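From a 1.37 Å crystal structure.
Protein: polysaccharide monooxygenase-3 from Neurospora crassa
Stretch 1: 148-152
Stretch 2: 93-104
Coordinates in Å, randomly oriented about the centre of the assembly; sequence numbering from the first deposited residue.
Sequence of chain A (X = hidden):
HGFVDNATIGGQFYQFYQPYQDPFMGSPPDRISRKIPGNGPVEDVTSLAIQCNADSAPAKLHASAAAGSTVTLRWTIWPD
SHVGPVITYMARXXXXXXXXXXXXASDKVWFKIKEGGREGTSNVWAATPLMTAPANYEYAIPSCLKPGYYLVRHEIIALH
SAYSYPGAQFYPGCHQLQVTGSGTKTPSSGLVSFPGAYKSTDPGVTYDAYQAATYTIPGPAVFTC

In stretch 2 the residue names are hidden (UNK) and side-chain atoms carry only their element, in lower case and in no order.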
# COMPACT_ATOMS: atom_id res chain seq x y z
N GLY A 148 9.21 -2.88 16.54
CA GLY A 148 7.89 -3.42 16.82
C GLY A 148 7.36 -4.13 15.61
O GLY A 148 8.08 -4.35 14.65
N TYR A 149 6.07 -4.44 15.66
CA TYR A 149 5.36 -5.07 14.57
C TYR A 149 4.59 -3.98 13.85
O TYR A 149 3.93 -3.17 14.48
CB TYR A 149 4.42 -6.12 15.15
CG TYR A 149 5.11 -7.29 15.79
CD1 TYR A 149 5.83 -8.20 15.03
CD2 TYR A 149 5.01 -7.51 17.17
CE1 TYR A 149 6.46 -9.29 15.62
CE2 TYR A 149 5.62 -8.60 17.76
CZ TYR A 149 6.34 -9.49 16.98
OH TYR A 149 6.95 -10.57 17.55
N TYR A 150 4.68 -3.95 12.53
CA TYR A 150 4.05 -2.92 11.75
C TYR A 150 3.36 -3.53 10.55
O TYR A 150 3.84 -4.51 9.97
CB TYR A 150 5.09 -1.94 11.23
CG TYR A 150 5.76 -1.04 12.26
CD1 TYR A 150 5.38 0.28 12.39
CD2 TYR A 150 6.83 -1.48 13.04
CE1 TYR A 150 5.99 1.15 13.27
CE2 TYR A 150 7.45 -0.63 13.95
CZ TYR A 150 7.03 0.69 14.04
OH TYR A 150 7.64 1.55 14.91
N LEU A 151 2.24 -2.93 10.18
CA LEU A 151 1.54 -3.25 8.95
C LEU A 151 2.03 -2.25 7.91
O LEU A 151 2.23 -1.06 8.21
CB LEU A 151 0.05 -3.10 9.18
CG LEU A 151 -1.09 -3.78 8.43
CD1 LEU A 151 -0.85 -5.23 8.07
CD2 LEU A 151 -2.35 -3.67 9.29
N VAL A 152 2.20 -2.72 6.68
CA VAL A 152 2.52 -1.88 5.54
C VAL A 152 1.36 -1.94 4.56
O VAL A 152 0.95 -3.04 4.16
CB VAL A 152 3.82 -2.34 4.83
CG1 VAL A 152 4.12 -1.42 3.65
CG2 VAL A 152 4.98 -2.44 5.81
N UNK A 93 1.40 -2.04 14.78
CA UNK A 93 0.52 -3.02 15.40
C UNK A 93 0.75 -3.07 16.89
O UNK A 93 1.80 -2.63 17.38
c UNK A 93 0.81 -4.41 14.81
s UNK A 93 0.67 -4.45 13.02
N UNK A 94 -0.19 -3.66 17.62
CA UNK A 94 0.06 -3.90 19.03
C UNK A 94 1.34 -4.73 19.20
O UNK A 94 1.71 -5.48 18.30
c UNK A 94 -2.26 -4.30 18.52
c UNK A 94 -1.19 -4.66 19.50
c UNK A 94 -1.55 -4.07 17.22
N UNK A 95 1.99 -4.61 20.35
CA UNK A 95 3.23 -5.33 20.58
C UNK A 95 3.02 -6.85 20.64
O UNK A 95 3.98 -7.61 20.53
c UNK A 95 3.94 -4.84 21.84
o UNK A 95 4.96 -2.88 22.68
c UNK A 95 4.57 -3.49 21.67
o UNK A 95 4.68 -3.03 20.51
N UNK A 96 1.77 -7.27 20.81
CA UNK A 96 1.37 -8.68 20.71
C UNK A 96 1.33 -9.23 19.26
O UNK A 96 1.17 -10.43 19.06
c UNK A 96 -0.00 -8.88 21.40
o UNK A 96 -0.93 -7.89 20.94
c UNK A 96 0.12 -8.74 22.94
N UNK A 97 1.46 -8.34 18.27
CA UNK A 97 1.68 -8.72 16.88
C UNK A 97 0.55 -8.28 15.99
O UNK A 97 -0.55 -8.01 16.45
N UNK A 98 0.84 -8.14 14.69
CA UNK A 98 -0.20 -7.89 13.69
C UNK A 98 -1.14 -9.04 13.37
O UNK A 98 -2.17 -8.81 12.72
s UNK A 98 1.66 -6.17 12.44
c UNK A 98 0.41 -7.45 12.34
N UNK A 99 -0.80 -10.26 13.80
CA UNK A 99 -1.51 -11.47 13.33
C UNK A 99 -2.99 -11.63 13.73
O UNK A 99 -3.69 -12.49 13.20
c UNK A 99 0.05 -12.31 16.06
c UNK A 99 -0.80 -13.17 15.16
c UNK A 99 -0.74 -12.75 13.70
o UNK A 99 1.01 -11.67 15.62
n UNK A 99 -0.27 -12.31 17.34
N UNK A 100 -3.45 -10.80 14.65
CA UNK A 100 -4.85 -10.79 15.04
C UNK A 100 -5.39 -9.38 15.21
O UNK A 100 -6.34 -9.18 15.94
c UNK A 100 -5.06 -11.62 16.33
o UNK A 100 -3.54 -10.13 17.37
o UNK A 100 -4.01 -12.00 18.43
c UNK A 100 -4.14 -11.22 17.45
N UNK A 101 -4.78 -8.42 14.50
CA UNK A 101 -5.12 -7.02 14.62
C UNK A 101 -5.48 -6.47 13.27
O UNK A 101 -4.76 -6.68 12.29
c UNK A 101 -4.20 -4.77 15.33
c UNK A 101 -3.84 -1.17 14.70
n UNK A 101 -5.07 -2.82 16.10
c UNK A 101 -5.09 -4.19 16.22
c UNK A 101 -2.87 -1.10 13.70
c UNK A 101 -3.92 -6.24 15.14
c UNK A 101 -2.31 -2.25 13.14
c UNK A 101 -3.59 -3.65 14.60
c UNK A 101 -2.65 -3.53 13.59
c UNK A 101 -4.19 -2.43 15.15
N UNK A 102 -6.59 -5.75 13.22
CA UNK A 102 -6.92 -4.93 12.06
C UNK A 102 -7.41 -3.58 12.56
O UNK A 102 -8.39 -3.52 13.31
c UNK A 102 -8.01 -5.59 11.24
o UNK A 102 -7.57 -6.89 10.85
c UNK A 102 -8.33 -4.77 10.00
N UNK A 103 -6.77 -2.49 12.12
CA UNK A 103 -7.27 -1.19 12.51
C UNK A 103 -8.75 -1.02 12.16
O UNK A 103 -9.19 -1.43 11.08
c UNK A 103 -5.66 -2.40 11.15
c UNK A 103 -5.31 -0.95 11.14
c UNK A 103 -6.44 -0.19 11.69
N UNK A 104 -9.51 -0.38 13.05
CA UNK A 104 -10.90 -0.09 12.74
C UNK A 104 -10.99 1.01 11.70
O UNK A 104 -10.01 1.68 11.40
o UNK A 104 -11.29 1.69 14.28
c UNK A 104 -11.63 0.36 13.99
O HOH W 1 4.61 -3.33 17.76

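Position 93 carries one carbon and then one sulfur, which lies 2.1 Å from the sulfur of position 98, a covalent distance; it is Cys-93, half of a disulfide. Its CA-to-CB bond points toward the strand, placing SG 3.6 Å from N of Leu-151, and its backbone N donates a hydrogen bond to O of Tyr-149 at 2.8 Å.

At position 94 three carbons close a ring onto the backbone N, so this is Pro-94. Its ring-restricted phi of -57° suits the residue that opens a type I turn running to position 97; positions 95 and 96 form the corners. Its CA-to-CB bond points away from the strand.

Position 95 has two carbons, the second bearing two oxygens. This is a carboxylate one carbon beyond CB, so the residue is Asp-95, and such a group suits a place where water can donate to it. The O of water 1 lies 2.9 Å from O of Cys-93 and 2.8 Å from OD1 of Asp-95, with geometry for donating to either, and accepts from N of Tyr-149 at 2.8 Å, so OD1 can join the strand through a solvent bridge.

Position 96 shows one carbon carrying an oxygen and a carbon, the branched pattern of Thr-96. It is exposed and its CA-to-CB bond points away from the strand, where a small polar side chain is easily accommodated.

Position 97 has no side-chain atoms and is Gly-97. Its positive phi of 118° would jam a CB against the preceding carbonyl O, and that CB would also meet the side-chain oxygen of position 99. The bare CA lies 3.6 Å from CD2 of Tyr-149, and its N closes the turn on O of Pro-94 at 2.9 Å.

Position 98, again one carbon and one sulfur, is Cys-98. Its SG completes the disulfide and sits 3.9 Å from CB of Tyr-149.

Position 99 has three carbons, the third bearing one oxygen and one nitrogen: an amide, Gln-99. Its NE2 donates to O of Thr-96 at 2.9 Å, fastening the loop to itself.

Position 100, two carbons with two oxygens on the second, lies exposed and out of the strand's reach; the acidic Asp-100 suits solvent.

Position 101 holds fused five- and six-membered rings with eight carbons and one nitrogen, an indole, hence Trp-101. Its broad apolar surface gives Leu-151 a place to pack, CZ3 lying 4.1 Å from CD2 of Leu-151.

Position 102 has one carbon carrying one oxygen and one carbon, and is Thr-102. Its CA-to-CB bond points away from the strand; the exposed setting accepts a hydroxyl, which is hydrogen-bonded elsewhere in the structure.

Position 103 has three carbons closed onto N: Pro-103, whose compact apolar ring meets the same methyl, CD lying 4.0 Å from CD2 of Leu-151.

Position 104, one carbon and one oxygen, is Ser-104, beyond the strand's reach; its small hydroxyl is hydrogen-bonded elsewhere in the structure.

The contact rests on one direct hydrogen bond, from Cys-93 to Tyr-149, supplemented by the water bridge. Around it the disulfide packs against the strand, the Tyr-149 ring meets the turn with O of Asp-95 at its edge, 3.4 Å from CE2, and Leu-151 reaches Trp-101 and Pro-103. The disulfide ties the loop's two cysteines together beside the strand.

Stretch 2 (93-104) CPDTGCQDWTPS
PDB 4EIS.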